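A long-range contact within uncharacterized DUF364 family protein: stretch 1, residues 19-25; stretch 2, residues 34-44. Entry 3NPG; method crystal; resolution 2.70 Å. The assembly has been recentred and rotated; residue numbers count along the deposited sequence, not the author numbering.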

# COMPACT_ATOMS: atom_id res chain seq x y z
N GLU A 19 14.46 24.52 27.86
CA GLU A 19 15.45 25.58 28.11
C GLU A 19 16.73 25.05 28.77
O GLU A 19 17.83 25.42 28.35
CB GLU A 19 14.84 26.72 28.94
N ASP A 20 16.58 24.18 29.79
CA ASP A 20 17.74 23.63 30.52
C ASP A 20 18.16 22.25 30.00
O ASP A 20 18.97 21.58 30.65
CB ASP A 20 17.45 23.60 32.03
CG ASP A 20 17.22 24.97 32.65
OD1 ASP A 20 18.05 25.88 32.40
OD2 ASP A 20 16.25 25.12 33.43
N LEU A 21 17.64 21.83 28.83
CA LEU A 21 17.99 20.53 28.23
C LEU A 21 18.73 20.71 26.90
O LEU A 21 18.47 21.66 26.16
CB LEU A 21 16.73 19.68 28.01
CG LEU A 21 16.04 19.16 29.26
CD1 LEU A 21 14.67 18.66 28.94
CD2 LEU A 21 16.85 18.06 29.92
N LYS A 22 19.65 19.77 26.60
CA LYS A 22 20.44 19.81 25.36
C LYS A 22 20.28 18.52 24.57
O LYS A 22 20.11 17.45 25.16
CB LYS A 22 21.93 20.06 25.68
CG LYS A 22 22.24 21.46 26.18
CD LYS A 22 23.73 21.67 26.36
N LEU A 23 20.36 18.61 23.23
CA LEU A 23 20.29 17.45 22.36
C LEU A 23 21.61 16.67 22.39
O LEU A 23 22.68 17.25 22.18
CB LEU A 23 19.95 17.89 20.91
CG LEU A 23 19.91 16.78 19.85
CD1 LEU A 23 18.73 15.84 20.08
CD2 LEU A 23 19.83 17.37 18.46
N VAL A 24 21.55 15.35 22.66
CA VAL A 24 22.73 14.48 22.67
C VAL A 24 22.85 13.74 21.34
O VAL A 24 23.86 13.86 20.65
CB VAL A 24 22.71 13.50 23.88
CG1 VAL A 24 23.87 12.52 23.80
CG2 VAL A 24 22.73 14.25 25.20
N ASP A 25 21.80 12.97 20.98
CA ASP A 25 21.76 12.21 19.74
C ASP A 25 20.30 12.04 19.29
O ASP A 25 19.38 12.28 20.07
CB ASP A 25 22.44 10.82 19.92
CG ASP A 25 22.99 10.21 18.63
OD1 ASP A 25 23.00 10.92 17.60
OD2 ASP A 25 23.46 9.05 18.68
N TRP A 34 13.86 8.30 17.62
CA TRP A 34 14.22 8.62 18.99
C TRP A 34 15.05 9.88 19.11
O TRP A 34 15.76 10.25 18.18
CB TRP A 34 14.92 7.44 19.67
CG TRP A 34 16.13 6.95 18.96
CD1 TRP A 34 16.20 5.94 18.05
CD2 TRP A 34 17.47 7.43 19.12
NE1 TRP A 34 17.50 5.76 17.63
CE2 TRP A 34 18.30 6.66 18.28
CE3 TRP A 34 18.05 8.45 19.90
CZ2 TRP A 34 19.68 6.87 18.19
CZ3 TRP A 34 19.41 8.66 19.80
CH2 TRP A 34 20.21 7.89 18.95
N VAL A 35 14.94 10.55 20.26
CA VAL A 35 15.71 11.75 20.57
C VAL A 35 16.29 11.61 21.98
O VAL A 35 15.53 11.40 22.93
CB VAL A 35 14.86 13.05 20.42
CG1 VAL A 35 15.54 14.24 21.08
CG2 VAL A 35 14.56 13.35 18.95
N LEU A 36 17.62 11.64 22.09
CA LEU A 36 18.30 11.53 23.38
C LEU A 36 18.68 12.94 23.89
O LEU A 36 19.29 13.72 23.15
CB LEU A 36 19.56 10.65 23.24
CG LEU A 36 20.32 10.33 24.54
CD1 LEU A 36 19.41 9.62 25.55
CD2 LEU A 36 21.55 9.48 24.25
N VAL A 37 18.24 13.28 25.11
CA VAL A 37 18.53 14.60 25.70
C VAL A 37 19.29 14.47 27.02
O VAL A 37 19.30 13.40 27.62
CB VAL A 37 17.25 15.48 25.85
CG1 VAL A 37 16.61 15.76 24.50
CG2 VAL A 37 16.25 14.85 26.82
N GLU A 38 19.91 15.57 27.48
CA GLU A 38 20.66 15.57 28.74
C GLU A 38 20.44 16.86 29.53
O GLU A 38 20.49 17.96 28.96
CB GLU A 38 22.15 15.34 28.49
CG GLU A 38 22.96 15.12 29.76
CD GLU A 38 24.40 14.70 29.53
OE1 GLU A 38 25.00 15.14 28.52
OE2 GLU A 38 24.94 13.97 30.39
N GLY A 39 20.22 16.70 30.83
CA GLY A 39 20.08 17.81 31.76
C GLY A 39 21.05 17.70 32.92
O GLY A 39 21.95 16.85 32.91
N ILE A 40 20.86 18.54 33.94
CA ILE A 40 21.72 18.54 35.13
C ILE A 40 21.52 17.25 35.97
O ILE A 40 22.48 16.77 36.58
CB ILE A 40 21.50 19.84 35.95
CG1 ILE A 40 22.10 21.09 35.22
CG2 ILE A 40 22.03 19.72 37.36
CD1 ILE A 40 23.73 21.09 35.05
N GLU A 41 20.31 16.66 35.93
CA GLU A 41 19.99 15.44 36.69
C GLU A 41 20.39 14.16 35.95
O GLU A 41 20.59 13.13 36.59
CB GLU A 41 18.51 15.41 37.06
CG GLU A 41 18.14 16.41 38.13
CD GLU A 41 16.65 16.64 38.26
OE1 GLU A 41 15.97 15.78 38.87
OE2 GLU A 41 16.16 17.67 37.76
N GLY A 42 20.49 14.23 34.63
CA GLY A 42 20.87 13.08 33.81
C GLY A 42 20.31 13.11 32.40
O GLY A 42 19.98 14.18 31.88
N ARG A 43 20.17 11.92 31.77
CA ARG A 43 19.67 11.79 30.40
C ARG A 43 18.23 11.25 30.34
O ARG A 43 17.76 10.61 31.28
CB ARG A 43 20.61 10.90 29.56
CG ARG A 43 21.92 11.57 29.20
CD ARG A 43 22.78 10.69 28.32
NE ARG A 43 24.01 11.37 27.90
CZ ARG A 43 24.93 10.83 27.12
NH1 ARG A 43 24.78 9.59 26.67
NH2 ARG A 43 26.01 11.52 26.79
N ALA A 44 17.54 11.50 29.21
CA ALA A 44 16.18 11.02 28.97
C ALA A 44 15.99 10.67 27.51
O ALA A 44 16.45 11.41 26.63
CB ALA A 44 15.16 12.06 29.40

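Backbone hydrogen bonds carry most of the polar contact between the antiparallel strands 22-25 and 34-38. Lys 22 and Glu 38 form a reciprocal pair, Lys 22 N to Glu 38 O at 3.1 Å and Glu 38 N to Lys 22 O at 3.0 Å, and the Lys 22 O also receives a CA-H...O contact from Val 37 CA at 3.3 Å. At the other end, Leu 36 N donates to Asp 25 O at 2.8 Å. The Leu 36 O accepts two bonds, a short one from Val 24 N at 2.8 Å and a weak one from Asp 25 N at 3.4 Å. This shared acceptor marks a beta bulge: the register moves by one between Leu 23, opposite Val 37, and Asp 25, opposite Leu 36. Val 24, the extra residue, has phi/psi of -98/-58 and points its CA-to-CB bond toward the other stretch. Its CG2 lies 3.5 Å from Glu 38 CB and its CG1 3.9 Å from Leu 36 CD2, while the same CG1 sits over one face of the Arg 43 guanidinium, 3.8 Å from Arg 43 NH2. A compact branched side chain thus covers both aliphatic and guanidinium surface. On the sheet face bearing Leu 23 and Val 37, Leu 23 CD1 reaches Val 35 CG1 at 3.7 Å, an apolar contact with a buried valine. Asp 25 lies on the face of Leu 36, and its OD2 meets the edge of the Trp 34 ring, 3.5 Å from Trp 34 CH2, where the ring hydrogens carry slight positive charge. Beyond the strand, buried Leu 21 lays CD2 against Gly 39 CA at 3.7 Å; an ideal CB on Gly 39 would stand 3.0 Å from Leu 21 CD2, a clash, so glycine leaves room for the leucine. Altogether the two stretches bury 549 Å².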